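Regulatory protein (Pseudomonas aeruginosa, PDB 5J2Y) represses transcription in the quorum-sensing network of this bacterium, binding promoter DNA through a helix-turn-helix domain. Local coordinates at residues E48-F52 against P53-L57; L58-I62 against E63-T67; Q27-F30 against W31-G35. All coordinates share one frame; numbering follows the deposited sequence.

Interaction 1 (E48-F52 against P53-L57); sequences ENLPF and PIYLL. With nucleotides of chain F.
The first turn of helix 52-62 is where Pro51, at the N-cap position, and Phe52 meet Tyr55 and Leu56 one turn on. Pro51 O accepts Tyr55 N at 3.0 Å in a nearly straight bond (165°) and takes a weak second one from Ile54 N; Phe52 O receives Leu56 N at 2.8 Å. Phe52 stands out from the helix, its CG trans to the backbone N (chi1 -169°), with Leu56 over one face of its ring: CG of Leu56 is 4.2 Å from the Phe52 ring centroid in a CH-pi contact, and Leu56 CD2 reaches Phe52 CZ at 3.6 Å. Beside it Tyr55 turns its ring obliquely to that of Phe52, planes 37° apart, with Phe52 CE1 3.5 Å from Tyr55 CD2. Leu50 splits its methyls, CD1 resting on Ile54 CG2 at 3.7 Å and CD2 at the edge of the Tyr55 ring; Met12 and Phe44 also pack on Leu50. Toward the DNA, Pro51 CG lies 3.6 Å from OP1 of DT16 of chain F. With the amides of Tyr55 and Leu56 paired to carbonyls, the helix start is held by backbone bonds and apolar contacts, while the proline meets the phosphate through carbon alone.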
loop_
_atom_site.group_PDB
_atom_site.type_symbol
_atom_site.label_atom_id
_atom_site.label_comp_id
_atom_site.label_asym_id
_atom_site.label_seq_id
_atom_site.Cartn_x
_atom_site.Cartn_y
_atom_site.Cartn_z
ATOM N N GLU A 48 5.682 0.067 -11.713
ATOM C CA GLU A 48 6.992 -0.509 -11.421
ATOM C C GLU A 48 6.752 -1.879 -10.748
ATOM O O GLU A 48 5.721 -2.110 -10.081
ATOM C CB GLU A 48 7.810 0.420 -10.526
ATOM C CG GLU A 48 9.262 0.011 -10.267
ATOM C CD GLU A 48 9.848 0.628 -8.992
ATOM O OE1 GLU A 48 9.069 0.881 -8.050
ATOM O OE2 GLU A 48 11.093 0.837 -8.902
ATOM N N ASN A 49 7.701 -2.788 -10.920
ATOM C CA ASN A 49 7.595 -4.090 -10.287
ATOM C C ASN A 49 7.399 -4.000 -8.763
ATOM O O ASN A 49 8.226 -3.455 -8.045
ATOM C CB ASN A 49 8.826 -4.950 -10.567
ATOM C CG ASN A 49 8.610 -6.393 -10.124
ATOM O OD1 ASN A 49 9.234 -6.881 -9.159
ATOM N ND2 ASN A 49 7.696 -7.081 -10.809
ATOM N N LEU A 50 6.304 -4.573 -8.301
ATOM C CA LEU A 50 5.977 -4.613 -6.908
ATOM C C LEU A 50 6.729 -5.797 -6.302
ATOM O O LEU A 50 6.468 -6.919 -6.654
ATOM C CB LEU A 50 4.485 -4.807 -6.774
ATOM C CG LEU A 50 3.838 -4.462 -5.446
ATOM C CD1 LEU A 50 4.041 -2.975 -5.108
ATOM C CD2 LEU A 50 2.360 -4.815 -5.428
ATOM N N PRO A 51 7.699 -5.554 -5.425
ATOM C CA PRO A 51 8.360 -6.677 -4.785
ATOM C C PRO A 51 7.375 -7.558 -3.975
ATOM O O PRO A 51 6.375 -7.077 -3.450
ATOM C CB PRO A 51 9.357 -6.013 -3.842
ATOM C CG PRO A 51 9.337 -4.565 -4.144
ATOM C CD PRO A 51 8.065 -4.265 -4.827
ATOM N N PHE A 52 7.656 -8.849 -3.883
ATOM C CA PHE A 52 6.676 -9.775 -3.339
ATOM C C PHE A 52 6.280 -9.449 -1.887
ATOM O O PHE A 52 5.103 -9.387 -1.558
ATOM C CB PHE A 52 7.145 -11.204 -3.536
ATOM C CG PHE A 52 6.090 -12.234 -3.253
ATOM C CD1 PHE A 52 4.992 -12.381 -4.086
ATOM C CD2 PHE A 52 6.183 -13.056 -2.115
ATOM C CE1 PHE A 52 4.008 -13.331 -3.811
ATOM C CE2 PHE A 52 5.218 -14.003 -1.848
ATOM C CZ PHE A 52 4.135 -14.146 -2.702
ATOM N N PRO A 53 7.241 -9.103 -1.044
ATOM C CA PRO A 53 6.822 -8.808 0.337
ATOM C C PRO A 53 5.820 -7.650 0.438
ATOM O O PRO A 53 4.923 -7.658 1.277
ATOM C CB PRO A 53 8.136 -8.419 1.024
ATOM C CG PRO A 53 9.208 -8.997 0.192
ATOM C CD PRO A 53 8.702 -9.001 -1.223
ATOM N N ILE A 54 5.966 -6.650 -0.422
ATOM C CA ILE A 54 5.043 -5.499 -0.417
ATOM C C ILE A 54 3.705 -5.951 -0.965
ATOM O O ILE A 54 2.652 -5.505 -0.523
ATOM C CB ILE A 54 5.558 -4.317 -1.262
ATOM C CG1 ILE A 54 6.661 -3.574 -0.531
ATOM C CG2 ILE A 54 4.488 -3.247 -1.453
ATOM C CD1 ILE A 54 7.805 -4.398 -0.014
ATOM N N TYR A 55 3.740 -6.820 -1.964
ATOM C CA TYR A 55 2.503 -7.436 -2.471
ATOM C C TYR A 55 1.756 -8.145 -1.343
ATOM O O TYR A 55 0.535 -7.953 -1.161
ATOM C CB TYR A 55 2.828 -8.394 -3.599
ATOM C CG TYR A 55 1.686 -9.280 -4.009
ATOM C CD1 TYR A 55 0.577 -8.763 -4.678
ATOM C CD2 TYR A 55 1.729 -10.639 -3.789
ATOM C CE1 TYR A 55 -0.467 -9.589 -5.056
ATOM C CE2 TYR A 55 0.697 -11.482 -4.162
ATOM C CZ TYR A 55 -0.400 -10.962 -4.781
ATOM O OH TYR A 55 -1.426 -11.798 -5.178
ATOM N N LEU A 56 2.488 -8.931 -0.547
ATOM C CA LEU A 56 1.847 -9.660 0.558
ATOM C C LEU A 56 1.176 -8.662 1.506
ATOM O O LEU A 56 0.015 -8.843 1.900
ATOM C CB LEU A 56 2.877 -10.496 1.341
ATOM C CG LEU A 56 3.553 -11.642 0.631
ATOM C CD1 LEU A 56 4.468 -12.323 1.613
ATOM C CD2 LEU A 56 2.552 -12.639 0.119
ATOM N N LEU A 57 1.907 -7.613 1.904
ATOM C CA LEU A 57 1.353 -6.678 2.866
ATOM C C LEU A 57 0.134 -5.974 2.328
ATOM O O LEU A 57 -0.815 -5.739 3.075
ATOM C CB LEU A 57 2.344 -5.595 3.249
ATOM C CG LEU A 57 3.269 -5.847 4.395
ATOM C CD1 LEU A 57 4.337 -4.786 4.349
ATOM C CD2 LEU A 57 2.532 -5.802 5.715
ATOM P P DT F 16 11.982 -0.985 -4.131
ATOM O OP1 DT F 16 11.204 -1.648 -3.058
ATOM O OP2 DT F 16 11.303 -0.542 -5.380
ATOM O "O5'" DT F 16 12.787 0.198 -3.434
ATOM C "C5'" DT F 16 13.736 -0.153 -2.407
ATOM C "C4'" DT F 16 14.288 1.078 -1.729
ATOM O "O4'" DT F 16 15.302 1.685 -2.564
ATOM C "C3'" DT F 16 13.256 2.166 -1.427
ATOM O "O3'" DT F 16 13.365 2.551 -0.050
ATOM C "C2'" DT F 16 13.557 3.255 -2.446
ATOM C "C1'" DT F 16 15.026 3.057 -2.780
ATOM N N1 DT F 16 15.412 3.366 -4.170
ATOM C C2 DT F 16 16.589 4.050 -4.395
ATOM O O2 DT F 16 17.305 4.466 -3.495
ATOM N N3 DT F 16 16.893 4.244 -5.720
ATOM C C4 DT F 16 16.153 3.837 -6.814
ATOM O O4 DT F 16 16.538 4.108 -7.947
ATOM C C5 DT F 16 14.941 3.107 -6.502
ATOM C C7 DT F 16 14.076 2.626 -7.623
ATOM C C6 DT F 16 14.631 2.921 -5.213
#

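Interaction 2 (L58-I62 against E63-T67); sequences LHFYI and EGQIT
Phe60 O accepts two amides from the chain that turns back past the helix end: Gln65 N at 2.8 Å, almost in line with the carbonyl, and Ile66 N at 3.3 Å, well above the carbonyl plane. Glu63 N still makes a regular helical bond to His59 O (3.2 Å, 171°), and Gly64 N returns to Tyr61 O at 3.0 Å from above that carbonyl's plane. A water donates to both Tyr61 O and Ile66 O, so Tyr61 O has two donors. The six-to-one bond of Gln65 N to Phe60 O and the five-to-two bond of Gly64 N to Tyr61 O, with the positive phi of Gly64 (89°), make a Schellman motif that ends helix 52-62. Past the turn Ile66 folds back toward the helix, CD1 on Phe60 CB at 3.6 Å, and Leu71 of helix 68-75 packs on both Ile66 and Tyr61. With chi1 at 84°, Glu63 CG is tucked over its own backbone, which swings the carboxylate beside His59: Glu63 OE2 comes within 3.3 Å of His59 NE2, but at an angle too poor for a hydrogen bond, while OE1 lies at the edge of the Phe60 ring. The hydroxyl of Tyr61 is hydrogen-bonded to Asp68 and Arg23.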
loop_
_atom_site.group_PDB
_atom_site.type_symbol
_atom_site.label_atom_id
_atom_site.label_comp_id
_atom_site.label_asym_id
_atom_site.label_seq_id
_atom_site.Cartn_x
_atom_site.Cartn_y
_atom_site.Cartn_z
ATOM N N LEU A 58 0.191 -5.540 1.069
ATOM C CA LEU A 58 -0.954 -4.844 0.492
ATOM C C LEU A 58 -2.159 -5.766 0.453
ATOM O O LEU A 58 -3.263 -5.353 0.817
ATOM C CB LEU A 58 -0.676 -4.319 -0.912
ATOM C CG LEU A 58 0.274 -3.129 -0.905
ATOM C CD1 LEU A 58 0.832 -2.952 -2.281
ATOM C CD2 LEU A 58 -0.450 -1.871 -0.432
ATOM N N HIS A 59 -1.921 -7.015 0.086
ATOM C CA HIS A 59 -2.975 -8.043 0.081
ATOM C C HIS A 59 -3.713 -8.155 1.424
ATOM O O HIS A 59 -4.926 -7.990 1.513
ATOM C CB HIS A 59 -2.415 -9.399 -0.287
ATOM C CG HIS A 59 -3.431 -10.478 -0.195
ATOM N ND1 HIS A 59 -4.491 -10.589 -1.069
ATOM C CD2 HIS A 59 -3.589 -11.463 0.715
ATOM C CE1 HIS A 59 -5.230 -11.626 -0.728
ATOM N NE2 HIS A 59 -4.708 -12.167 0.358
ATOM N N PHE A 60 -2.957 -8.366 2.477
ATOM C CA PHE A 60 -3.565 -8.544 3.790
ATOM C C PHE A 60 -4.246 -7.285 4.300
ATOM O O PHE A 60 -5.229 -7.355 5.048
ATOM C CB PHE A 60 -2.512 -9.032 4.790
ATOM C CG PHE A 60 -2.038 -10.423 4.505
ATOM C CD1 PHE A 60 -2.951 -11.498 4.486
ATOM C CD2 PHE A 60 -0.688 -10.691 4.270
ATOM C CE1 PHE A 60 -2.515 -12.789 4.223
ATOM C CE2 PHE A 60 -0.254 -11.991 4.024
ATOM C CZ PHE A 60 -1.156 -13.031 3.993
ATOM N N TYR A 61 -3.697 -6.140 3.921
ATOM C CA TYR A 61 -4.285 -4.862 4.291
ATOM C C TYR A 61 -5.632 -4.592 3.618
ATOM O O TYR A 61 -6.599 -4.214 4.259
ATOM C CB TYR A 61 -3.328 -3.730 3.918
ATOM C CG TYR A 61 -3.818 -2.362 4.319
ATOM C CD1 TYR A 61 -3.841 -1.956 5.635
ATOM C CD2 TYR A 61 -4.263 -1.455 3.351
ATOM C CE1 TYR A 61 -4.266 -0.670 5.998
ATOM C CE2 TYR A 61 -4.698 -0.193 3.700
ATOM C CZ TYR A 61 -4.689 0.205 5.019
ATOM O OH TYR A 61 -5.158 1.472 5.333
ATOM N N ILE A 62 -5.654 -4.748 2.315
ATOM C CA ILE A 62 -6.842 -4.482 1.510
ATOM C C ILE A 62 -8.021 -5.409 1.886
ATOM O O ILE A 62 -9.153 -4.949 2.056
ATOM C CB ILE A 62 -6.469 -4.577 0.019
ATOM C CG1 ILE A 62 -5.759 -3.300 -0.385
ATOM C CG2 ILE A 62 -7.691 -4.740 -0.860
ATOM C CD1 ILE A 62 -4.861 -3.476 -1.577
ATOM N N GLU A 63 -7.742 -6.684 2.124
ATOM C CA GLU A 63 -8.784 -7.613 2.586
ATOM C C GLU A 63 -9.216 -7.378 4.071
ATOM O O GLU A 63 -10.146 -7.997 4.574
ATOM C CB GLU A 63 -8.378 -9.048 2.250
ATOM C CG GLU A 63 -7.455 -9.683 3.263
ATOM C CD GLU A 63 -7.188 -11.190 3.011
ATOM O OE1 GLU A 63 -6.594 -11.890 3.905
ATOM O OE2 GLU A 63 -7.590 -11.681 1.923
ATOM N N GLY A 64 -8.603 -6.417 4.749
ATOM C CA GLY A 64 -9.020 -6.031 6.105
ATOM C C GLY A 64 -8.350 -6.814 7.209
ATOM O O GLY A 64 -8.694 -6.671 8.360
ATOM N N GLN A 65 -7.378 -7.643 6.880
ATOM C CA GLN A 65 -6.743 -8.515 7.895
ATOM C C GLN A 65 -5.678 -7.834 8.742
ATOM O O GLN A 65 -5.341 -8.326 9.786
ATOM C CB GLN A 65 -6.151 -9.738 7.219
ATOM C CG GLN A 65 -5.530 -10.696 8.205
ATOM C CD GLN A 65 -5.263 -12.061 7.613
ATOM O OE1 GLN A 65 -5.857 -12.435 6.590
ATOM N NE2 GLN A 65 -4.353 -12.814 8.246
ATOM N N ILE A 66 -5.120 -6.740 8.249
ATOM C CA ILE A 66 -4.191 -5.877 8.965
ATOM C C ILE A 66 -4.825 -4.516 9.035
ATOM O O ILE A 66 -5.208 -3.982 7.982
ATOM C CB ILE A 66 -2.894 -5.652 8.169
ATOM C CG1 ILE A 66 -2.043 -6.894 8.199
ATOM C CG2 ILE A 66 -2.091 -4.458 8.682
ATOM C CD1 ILE A 66 -0.921 -6.870 7.178
ATOM N N THR A 67 -4.870 -3.932 10.237
ATOM C CA THR A 67 -5.579 -2.675 10.460
ATOM C C THR A 67 -4.622 -1.489 10.598
ATOM O O THR A 67 -3.469 -1.638 10.999
ATOM C CB THR A 67 -6.412 -2.654 11.763
ATOM O OG1 THR A 67 -5.523 -2.645 12.881
ATOM C CG2 THR A 67 -7.362 -3.855 11.875
HETATM O O HOH W 1 -7.511 -2.487 6.890
#

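Interaction 3 (Q27-F30 against W31-G35); sequences QETF and WSRFG. With nucleotides of chain C.
Phe30 and Trp31 meet edge-to-face, the phenyl edge directed at the indole face with planes 83° apart and Phe30 CD2 3.7 Å from Trp31 NE1. On the phenyl's own face lies Phe34, which points its edge at it, Phe34 CE2 reaching Phe30 CE2 at 4.2 Å. Phe30 CG stands trans to the backbone N (chi1 -180°), carrying the ring to where both neighbours meet it. The Arg33 guanidinium is set nearly perpendicular to the Phe30 plane (86°), with Thr29 O over the centre of one face; Arg33 NH1 forms a salt bridge with Glu25. The Ser32 hydroxyl donates to Glu28 O, a short 2.5 Å, and Ser32 N bonds to the same oxygen. Gln27 O receives Trp31 N and lies at the indole edge; Trp31 NE1 is hydrogen-bonded to Glu45. Gln27 N donates to OP2 of DT7 of chain C at 2.9 Å. Gln27 OE1 bonds to Gln38, and NE2 to Glu45 and a DNA phosphate. A Schellman motif at Gly35 follows the last turn. Phe30 and Trp31 are buried, and Phe34 completes the aromatic cluster; with its start on the DNA backbone, helix 27-32 is consistent with the first helix of a helix-turn-helix motif, helix 38-45 following as its second.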
loop_
_atom_site.group_PDB
_atom_site.type_symbol
_atom_site.label_atom_id
_atom_site.label_comp_id
_atom_site.label_asym_id
_atom_site.label_seq_id
_atom_site.Cartn_x
_atom_site.Cartn_y
_atom_site.Cartn_z
ATOM N N GLN A 27 -0.459 9.843 -1.174
ATOM C CA GLN A 27 0.546 8.803 -1.269
ATOM C C GLN A 27 1.394 8.737 -0.002
ATOM O O GLN A 27 1.646 7.668 0.497
ATOM C CB GLN A 27 1.458 9.041 -2.477
ATOM C CG GLN A 27 0.755 8.805 -3.797
ATOM C CD GLN A 27 1.677 9.059 -4.959
ATOM O OE1 GLN A 27 2.719 9.675 -4.798
ATOM N NE2 GLN A 27 1.308 8.557 -6.132
ATOM N N GLU A 28 1.799 9.886 0.524
ATOM C CA GLU A 28 2.629 9.923 1.733
ATOM C C GLU A 28 1.903 9.240 2.864
ATOM O O GLU A 28 2.491 8.420 3.576
ATOM C CB GLU A 28 2.938 11.376 2.125
ATOM C CG GLU A 28 3.714 11.620 3.439
ATOM C CD GLU A 28 5.026 10.844 3.578
ATOM O OE1 GLU A 28 5.710 10.615 2.555
ATOM O OE2 GLU A 28 5.380 10.476 4.733
ATOM N N THR A 29 0.620 9.595 3.023
ATOM C CA THR A 29 -0.172 9.131 4.157
ATOM C C THR A 29 -0.336 7.613 4.023
ATOM O O THR A 29 -0.056 6.865 4.918
ATOM C CB THR A 29 -1.559 9.840 4.207
ATOM O OG1 THR A 29 -1.403 11.241 4.511
ATOM C CG2 THR A 29 -2.430 9.249 5.262
ATOM N N PHE A 30 -0.729 7.177 2.844
ATOM C CA PHE A 30 -1.055 5.786 2.610
ATOM C C PHE A 30 0.185 4.879 2.643
ATOM O O PHE A 30 0.246 3.876 3.394
ATOM C CB PHE A 30 -1.752 5.680 1.273
ATOM C CG PHE A 30 -2.154 4.276 0.914
ATOM C CD1 PHE A 30 -3.346 3.727 1.382
ATOM C CD2 PHE A 30 -1.369 3.536 0.102
ATOM C CE1 PHE A 30 -3.723 2.463 1.030
ATOM C CE2 PHE A 30 -1.726 2.273 -0.246
ATOM C CZ PHE A 30 -2.893 1.715 0.226
ATOM N N TRP A 31 1.212 5.254 1.896
ATOM C CA TRP A 31 2.363 4.367 1.781
ATOM C C TRP A 31 3.262 4.311 3.017
ATOM O O TRP A 31 3.904 3.289 3.276
ATOM C CB TRP A 31 3.149 4.717 0.566
ATOM C CG TRP A 31 2.444 4.343 -0.604
ATOM C CD1 TRP A 31 1.710 5.161 -1.424
ATOM C CD2 TRP A 31 2.349 3.027 -1.150
ATOM N NE1 TRP A 31 1.159 4.428 -2.456
ATOM C CE2 TRP A 31 1.553 3.119 -2.317
ATOM C CE3 TRP A 31 2.863 1.775 -0.765
ATOM C CZ2 TRP A 31 1.279 2.035 -3.110
ATOM C CZ3 TRP A 31 2.577 0.692 -1.526
ATOM C CH2 TRP A 31 1.778 0.821 -2.709
ATOM N N SER A 32 3.233 5.371 3.815
ATOM C CA SER A 32 4.099 5.424 4.976
ATOM C C SER A 32 3.637 4.524 6.103
ATOM O O SER A 32 4.443 4.190 6.955
ATOM C CB SER A 32 4.324 6.879 5.454
ATOM O OG SER A 32 3.101 7.481 5.812
ATOM N N ARG A 33 2.368 4.094 6.110
ATOM C CA ARG A 33 1.913 3.076 7.102
ATOM C C ARG A 33 2.706 1.804 6.999
ATOM O O ARG A 33 2.740 1.044 7.960
ATOM C CB ARG A 33 0.453 2.667 6.907
ATOM C CG ARG A 33 -0.519 3.809 6.983
ATOM C CD ARG A 33 -1.919 3.323 7.285
ATOM N NE ARG A 33 -2.755 4.500 7.551
ATOM C CZ ARG A 33 -3.531 5.098 6.640
ATOM N NH1 ARG A 33 -3.656 4.600 5.419
ATOM N NH2 ARG A 33 -4.222 6.183 6.963
ATOM N N PHE A 34 3.263 1.552 5.802
ATOM C CA PHE A 34 4.075 0.370 5.506
ATOM C C PHE A 34 5.587 0.665 5.541
ATOM O O PHE A 34 6.390 -0.208 5.282
ATOM C CB PHE A 34 3.703 -0.205 4.111
ATOM C CG PHE A 34 2.223 -0.435 3.922
ATOM C CD1 PHE A 34 1.596 -1.520 4.509
ATOM C CD2 PHE A 34 1.468 0.412 3.130
ATOM C CE1 PHE A 34 0.250 -1.733 4.342
ATOM C CE2 PHE A 34 0.111 0.221 2.981
ATOM C CZ PHE A 34 -0.494 -0.869 3.582
ATOM N N GLY A 35 5.967 1.911 5.829
ATOM C CA GLY A 35 7.367 2.305 5.773
ATOM C C GLY A 35 7.876 2.468 4.355
ATOM O O GLY A 35 9.062 2.303 4.081
ATOM P P DT C 7 -1.223 12.488 -4.234
ATOM O OP1 DT C 7 -2.426 11.746 -4.685
ATOM O OP2 DT C 7 -0.490 12.029 -3.015
ATOM O "O5'" DT C 7 -0.208 12.596 -5.442
ATOM C "C5'" DT C 7 -0.656 12.985 -6.739
ATOM C "C4'" DT C 7 0.504 12.998 -7.708
ATOM O "O4'" DT C 7 1.495 13.965 -7.296
ATOM C "C3'" DT C 7 1.254 11.677 -7.884
ATOM O "O3'" DT C 7 1.318 11.491 -9.293
ATOM C "C2'" DT C 7 2.628 11.948 -7.291
ATOM C "C1'" DT C 7 2.784 13.427 -7.540
ATOM N N1 DT C 7 3.730 14.133 -6.659
ATOM C C2 DT C 7 4.692 14.907 -7.254
ATOM O O2 DT C 7 4.843 14.964 -8.462
ATOM N N3 DT C 7 5.492 15.597 -6.380
ATOM C C4 DT C 7 5.419 15.590 -4.999
ATOM O O4 DT C 7 6.207 16.261 -4.340
ATOM C C5 DT C 7 4.374 14.768 -4.443
ATOM C C7 DT C 7 4.227 14.690 -2.958
ATOM C C6 DT C 7 3.579 14.104 -5.289
#

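Overall arrangement
From the N terminus, interaction 3 comes first, at helix 27-32 and the turn after it; helix 38-45 follows, then interaction 1 opens helix 52-62, and interaction 2 closes that helix and leads toward helix 68-75. Each contact is local and closes only a turn, so the three run in series and none nests in or crosses another. Interactions 1 and 2 share helix 52-62 and join where Leu57 packs on Ile66 and Leu50 on Leu58. The same helix ties back to interaction 3 through Tyr61 against Phe30 and Phe34, Leu58 against Trp31, and Leu57 against Phe34. Interactions 1 and 3 approach DNA through different nucleotides, whereas interaction 2 stays about 10 Å from it at the nearest atoms.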